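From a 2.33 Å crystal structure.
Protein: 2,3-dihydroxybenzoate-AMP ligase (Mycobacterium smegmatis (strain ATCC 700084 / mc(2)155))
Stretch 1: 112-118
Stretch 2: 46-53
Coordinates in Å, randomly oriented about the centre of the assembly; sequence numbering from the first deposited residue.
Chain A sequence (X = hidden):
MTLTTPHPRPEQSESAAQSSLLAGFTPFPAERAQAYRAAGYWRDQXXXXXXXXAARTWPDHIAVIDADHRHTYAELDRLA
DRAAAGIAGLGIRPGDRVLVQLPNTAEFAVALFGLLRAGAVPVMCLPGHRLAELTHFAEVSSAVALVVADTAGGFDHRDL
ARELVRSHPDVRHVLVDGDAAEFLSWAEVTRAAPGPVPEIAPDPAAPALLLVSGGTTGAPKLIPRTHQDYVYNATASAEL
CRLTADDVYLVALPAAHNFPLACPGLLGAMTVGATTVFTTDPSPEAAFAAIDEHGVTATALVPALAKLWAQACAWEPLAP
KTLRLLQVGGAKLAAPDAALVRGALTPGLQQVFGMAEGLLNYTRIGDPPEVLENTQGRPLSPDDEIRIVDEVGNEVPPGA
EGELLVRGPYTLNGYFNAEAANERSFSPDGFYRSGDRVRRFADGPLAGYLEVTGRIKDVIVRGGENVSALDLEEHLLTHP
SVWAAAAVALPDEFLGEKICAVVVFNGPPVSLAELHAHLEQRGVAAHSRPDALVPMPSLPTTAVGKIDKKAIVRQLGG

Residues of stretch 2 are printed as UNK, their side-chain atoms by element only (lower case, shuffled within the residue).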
ATOM      1  N   LEU A 112      15.751   5.584  -0.750  1.00 31.08           N
ATOM      2  CA  LEU A 112      14.849   5.147  -1.807  1.00 27.09           C
ATOM      3  C   LEU A 112      15.551   5.198  -3.184  1.00 29.70           C
ATOM      4  O   LEU A 112      15.640   4.184  -3.875  1.00 30.15           O
ATOM      5  CB  LEU A 112      13.570   5.990  -1.788  1.00 27.24           C
ATOM      6  CG  LEU A 112      12.519   5.713  -2.871  1.00 31.58           C
ATOM      7  CD1 LEU A 112      11.954   4.291  -2.801  1.00 23.63           C
ATOM      8  CD2 LEU A 112      11.384   6.749  -2.811  1.00 35.91           C
ATOM      9  N   PHE A 113      16.088   6.354  -3.563  1.00 27.62           N
ATOM     10  CA  PHE A 113      16.703   6.485  -4.881  1.00 30.17           C
ATOM     11  C   PHE A 113      18.074   5.806  -4.926  1.00 31.93           C
ATOM     12  O   PHE A 113      18.461   5.274  -5.963  1.00 30.79           O
ATOM     13  CB  PHE A 113      16.786   7.965  -5.286  1.00 30.93           C
ATOM     14  CG  PHE A 113      15.443   8.564  -5.552  1.00 27.82           C
ATOM     15  CD1 PHE A 113      14.799   9.324  -4.591  1.00 33.06           C
ATOM     16  CD2 PHE A 113      14.786   8.297  -6.734  1.00 30.61           C
ATOM     17  CE1 PHE A 113      13.538   9.842  -4.825  1.00 33.59           C
ATOM     18  CE2 PHE A 113      13.530   8.806  -6.977  1.00 27.66           C
ATOM     19  CZ  PHE A 113      12.909   9.582  -6.019  1.00 31.33           C
ATOM     20  N   GLY A 114      18.773   5.788  -3.789  1.00 29.15           N
ATOM     21  CA  GLY A 114      20.003   5.031  -3.648  1.00 29.19           C
ATOM     22  C   GLY A 114      19.761   3.577  -3.984  1.00 31.55           C
ATOM     23  O   GLY A 114      20.439   2.996  -4.838  1.00 36.25           O
ATOM     24  N   LEU A 115      18.771   2.985  -3.326  1.00 30.23           N
ATOM     25  CA  LEU A 115      18.383   1.612  -3.613  1.00 28.90           C
ATOM     26  C   LEU A 115      17.944   1.405  -5.072  1.00 33.14           C
ATOM     27  O   LEU A 115      18.353   0.433  -5.721  1.00 33.47           O
ATOM     28  CB  LEU A 115      17.272   1.183  -2.652  1.00 31.23           C
ATOM     29  CG  LEU A 115      17.768   0.811  -1.251  1.00 31.95           C
ATOM     30  CD1 LEU A 115      16.628   0.714  -0.267  1.00 29.18           C
ATOM     31  CD2 LEU A 115      18.534  -0.508  -1.319  1.00 30.39           C
ATOM     32  N   LEU A 116      17.119   2.317  -5.586  1.00 31.97           N
ATOM     33  CA  LEU A 116      16.606   2.199  -6.953  1.00 35.71           C
ATOM     34  C   LEU A 116      17.730   2.224  -7.992  1.00 34.19           C
ATOM     35  O   LEU A 116      17.683   1.503  -8.996  1.00 29.47           O
ATOM     36  CB  LEU A 116      15.607   3.319  -7.258  1.00 28.23           C
ATOM     37  CG  LEU A 116      14.255   3.266  -6.542  1.00 34.01           C
ATOM     38  CD1 LEU A 116      13.478   4.543  -6.806  1.00 32.16           C
ATOM     39  CD2 LEU A 116      13.447   2.040  -6.944  1.00 26.92           C
ATOM     40  N   ARG A 117      18.732   3.061  -7.748  1.00 31.03           N
ATOM     41  CA  ARG A 117      19.821   3.227  -8.704  1.00 33.11           C
ATOM     42  C   ARG A 117      20.787   2.052  -8.668  1.00 38.28           C
ATOM     43  O   ARG A 117      21.540   1.855  -9.606  1.00 43.93           O
ATOM     44  CB  ARG A 117      20.563   4.536  -8.452  1.00 33.30           C
ATOM     45  CG  ARG A 117      19.685   5.754  -8.652  1.00 30.30           C
ATOM     46  CD  ARG A 117      20.419   6.892  -9.241  1.00 33.48           C
ATOM     47  NE  ARG A 117      19.471   7.884  -9.722  1.00 34.32           N
ATOM     48  CZ  ARG A 117      19.493   9.148  -9.339  1.00 34.78           C
ATOM     49  NH1 ARG A 117      20.439   9.556  -8.506  1.00 37.36           N
ATOM     50  NH2 ARG A 117      18.595  10.001  -9.803  1.00 31.85           N
ATOM     51  N   ALA A 118      20.758   1.264  -7.595  1.00 36.57           N
ATOM     52  CA  ALA A 118      21.501   0.014  -7.581  1.00 34.78           C
ATOM     53  C   ALA A 118      20.671  -1.084  -8.262  1.00 34.68           C
ATOM     54  O   ALA A 118      21.144  -2.205  -8.491  1.00 32.72           O
ATOM     55  CB  ALA A 118      21.874  -0.378  -6.162  1.00 34.09           C
ATOM     56  N   UNK A  46      12.382   4.943 -15.882  1.00 33.40           N
ATOM     57  CA  UNK A  46      12.555   4.232 -14.625  1.00 30.55           C
ATOM     58  C   UNK A  46      12.208   5.138 -13.466  1.00 32.03           C
ATOM     59  O   UNK A  46      12.373   6.350 -13.579  1.00 29.93           O
ATOM     60  c   UNK A  46      15.872   2.165 -14.874  1.00 31.10           C
ATOM     61  c   UNK A  46      13.993   3.728 -14.472  1.00 25.77           C
ATOM     62  c   UNK A  46      13.575   1.400 -15.459  1.00 26.87           C
ATOM     63  c   UNK A  46      14.514   2.596 -15.379  1.00 31.76           C
ATOM     64  N   UNK A  47      11.779   4.549 -12.349  1.00 25.45           N
ATOM     65  CA  UNK A  47      11.376   5.322 -11.184  1.00 27.84           C
ATOM     66  C   UNK A  47      12.453   6.321 -10.753  1.00 30.11           C
ATOM     67  O   UNK A  47      12.131   7.467 -10.436  1.00 28.70           O
ATOM     68  c   UNK A  47       9.788   3.924  -7.835  1.00 23.28           C
ATOM     69  c   UNK A  47      10.404   5.012  -8.741  1.00 25.11           C
ATOM     70  c   UNK A  47      11.016   4.398 -10.007  1.00 22.14           C
ATOM     71  c   UNK A  47       9.352   6.076  -9.072  1.00 23.33           C
ATOM     72  N   UNK A  48      13.722   5.906 -10.738  1.00 27.58           N
ATOM     73  CA  UNK A  48      14.767   6.789 -10.212  1.00 28.91           C
ATOM     74  C   UNK A  48      14.942   8.023 -11.088  1.00 32.07           C
ATOM     75  O   UNK A  48      15.605   8.968 -10.678  1.00 33.75           O
ATOM     76  o   UNK A  48      16.340   5.056 -12.274  1.00 36.92           O
ATOM     77  o   UNK A  48      17.829   6.593 -11.759  1.00 33.74           O
ATOM     78  c   UNK A  48      16.822   5.885 -11.471  1.00 39.07           C
ATOM     79  c   UNK A  48      16.135   6.097 -10.097  1.00 33.85           C
ATOM     80  N   UNK A  49      14.377   8.006 -12.296  1.00 30.53           N
ATOM     81  CA  UNK A  49      14.556   9.114 -13.234  1.00 32.46           C
ATOM     82  C   UNK A  49      13.753  10.324 -12.797  1.00 38.50           C
ATOM     83  O   UNK A  49      13.997  11.444 -13.277  1.00 39.60           O
ATOM     84  o   UNK A  49      12.729   8.744 -14.777  1.00 33.52           O
ATOM     85  c   UNK A  49      14.143   8.723 -14.656  1.00 31.82           C
ATOM     86  N   UNK A  50      12.790  10.104 -11.902  1.00 33.56           N
ATOM     87  CA  UNK A  50      12.051  11.215 -11.333  1.00 28.64           C
ATOM     88  C   UNK A  50      13.040  12.167 -10.651  1.00 31.95           C
ATOM     89  O   UNK A  50      12.935  13.379 -10.825  1.00 34.23           O
ATOM     90  c   UNK A  50       9.899   9.943 -11.062  1.00 27.41           C
ATOM     91  c   UNK A  50      10.962  10.747 -10.338  1.00 33.63           C
ATOM     92  c   UNK A  50      10.322  11.952  -9.609  1.00 29.03           C
ATOM     93  N   UNK A  51      14.017  11.632  -9.917  1.00 31.10           N
ATOM     94  CA  UNK A  51      15.013  12.479  -9.248  1.00 32.85           C
ATOM     95  C   UNK A  51      15.987  13.071 -10.252  1.00 36.34           C
ATOM     96  O   UNK A  51      16.338  14.253 -10.173  1.00 34.11           O
ATOM     97  c   UNK A  51      16.803  13.744  -7.008  1.00 29.34           C
ATOM     98  c   UNK A  51      17.618  11.425  -6.499  1.00 31.05           C
ATOM     99  c   UNK A  51      15.790  11.694  -8.191  1.00 30.91           C
ATOM    100  c   UNK A  51      17.048  12.338  -7.578  1.00 32.20           C
ATOM    101  N   UNK A  52      16.406  12.229 -11.193  1.00 31.98           N
ATOM    102  CA  UNK A  52      17.359  12.596 -12.224  1.00 36.93           C
ATOM    103  C   UNK A  52      16.840  13.770 -13.035  1.00 36.71           C
ATOM    104  O   UNK A  52      17.540  14.768 -13.216  1.00 35.02           O
ATOM    105  c   UNK A  52      21.474  10.102 -12.058  1.00 36.71           C
ATOM    106  c   UNK A  52      20.118  11.660 -13.404  1.00 36.10           C
ATOM    107  c   UNK A  52      18.798  11.618 -14.127  1.00 33.93           C
ATOM    108  n   UNK A  52      20.539  10.329 -12.974  1.00 34.84           N
ATOM    109  n   UNK A  52      21.809   8.857 -11.738  1.00 39.44           N
ATOM    110  c   UNK A  52      17.648  11.400 -13.144  1.00 35.82           C
ATOM    111  n   UNK A  52      22.065  11.121 -11.448  1.00 36.88           N
ATOM    112  N   UNK A  53      15.609  13.650 -13.515  1.00 33.38           N
ATOM    113  CA  UNK A  53      15.023  14.699 -14.343  1.00 37.58           C
ATOM    114  C   UNK A  53      14.808  15.974 -13.535  1.00 37.88           C
ATOM    115  O   UNK A  53      15.106  17.067 -14.011  1.00 36.92           O
ATOM    116  o   UNK A  53      13.966  13.116 -15.818  1.00 37.96           O
ATOM    117  c   UNK A  53      13.708  14.241 -14.968  1.00 40.18           C
ATOM    118  c   UNK A  53      13.063  15.370 -15.785  1.00 34.98           C
TER

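Position 46 carries four side-chain carbons, forked at the second carbon from CA. Its CA-to-CB bond points toward stretch 1, yet the side chain touches nothing there. An unbranched CB followed by a fork of carbons identifies L46, whose CD1 stays 6.2 Å from O of L116. Its carbonyl opens a type I turn, accepting a bond from the backbone N of position 49 (N to O of L46, 2.9 Å).

Position 47 again has four carbons forked at the second, packed on CD1 of L116, and is therefore L47. Its chi1 is t, which places CG of L47 3.7 Å from CD1 of L116, an apolar contact; chi2 is p. Its carbonyl O lies 4.0 Å from CE2 of F113, near the plane of the ring and at its edge.

Position 48 has two carbons, the second bearing two oxygens. This is a short carboxylate, and one of its oxygens lies 2.9 Å from NE of R117; the residue is D48. With chi1 at 74° (p), OD2 of D48 receives the NE proton of R117 at an N-H...O angle of 161°, so the salt bridge is also a well-directed hydrogen bond. CB of D48 packs 4.0 Å from CB of L116, and its CA lies 3.8 Å from CD2 of F113, at the ring edge.

Position 49 shows one carbon and one oxygen, with CA-to-CB pointing away from stretch 1 and no contact across. A single carbon ending in a hydroxyl is S49. Its OG donates to O of L46 at 2.7 Å, so backbone and side chain of S49 both bind the carbonyl that opens the turn.

Position 50 has three carbons, branched at CB, and its bond points sideways, without contact. This is V50; its CB lies 4.7 Å from CE2 of F113.

Position 51 has four carbons forked at the second, and its CB lies 3.9 Å from the centroid of the F113 ring, 15° off the normal. The residue is L51. This CH-pi contact covers one ring face, while CD2 of L51 reaches CG of F113 at 3.7 Å and CG of L51 lies 3.6 Å from NH2 of R117.

Position 52 runs through three carbons and a nitrogen to a carbon carrying two more nitrogens, a guanidinium. It lies flat on the guanidinium of R117, hence R52; the centres are 3.5 Å apart and the planes at 14°. NH2 of R52 and NE of R117 are 3.2 Å apart, but both are donors and form no hydrogen bond.

Position 53 has a CB bearing one oxygen and one carbon, and does not reach stretch 1: T53. Its OG1 is 8.2 Å from NH2 of R117 and donates to O of S49 at 3.0 Å.

The contact combines apolar packing with a charged cluster. L47 and L51 meet L116 and F113, while R117 binds D48 twice, through NE to OD2 and through NH2 to backbone O of D48 (3.3 Å, 145°). D48 meets R117 at the guanidinium edge, leaving a face for R52 to stack upon; its carboxylate offsets part of the like charge brought together there.

Stretch 2 (46-53) LLDSVLRT
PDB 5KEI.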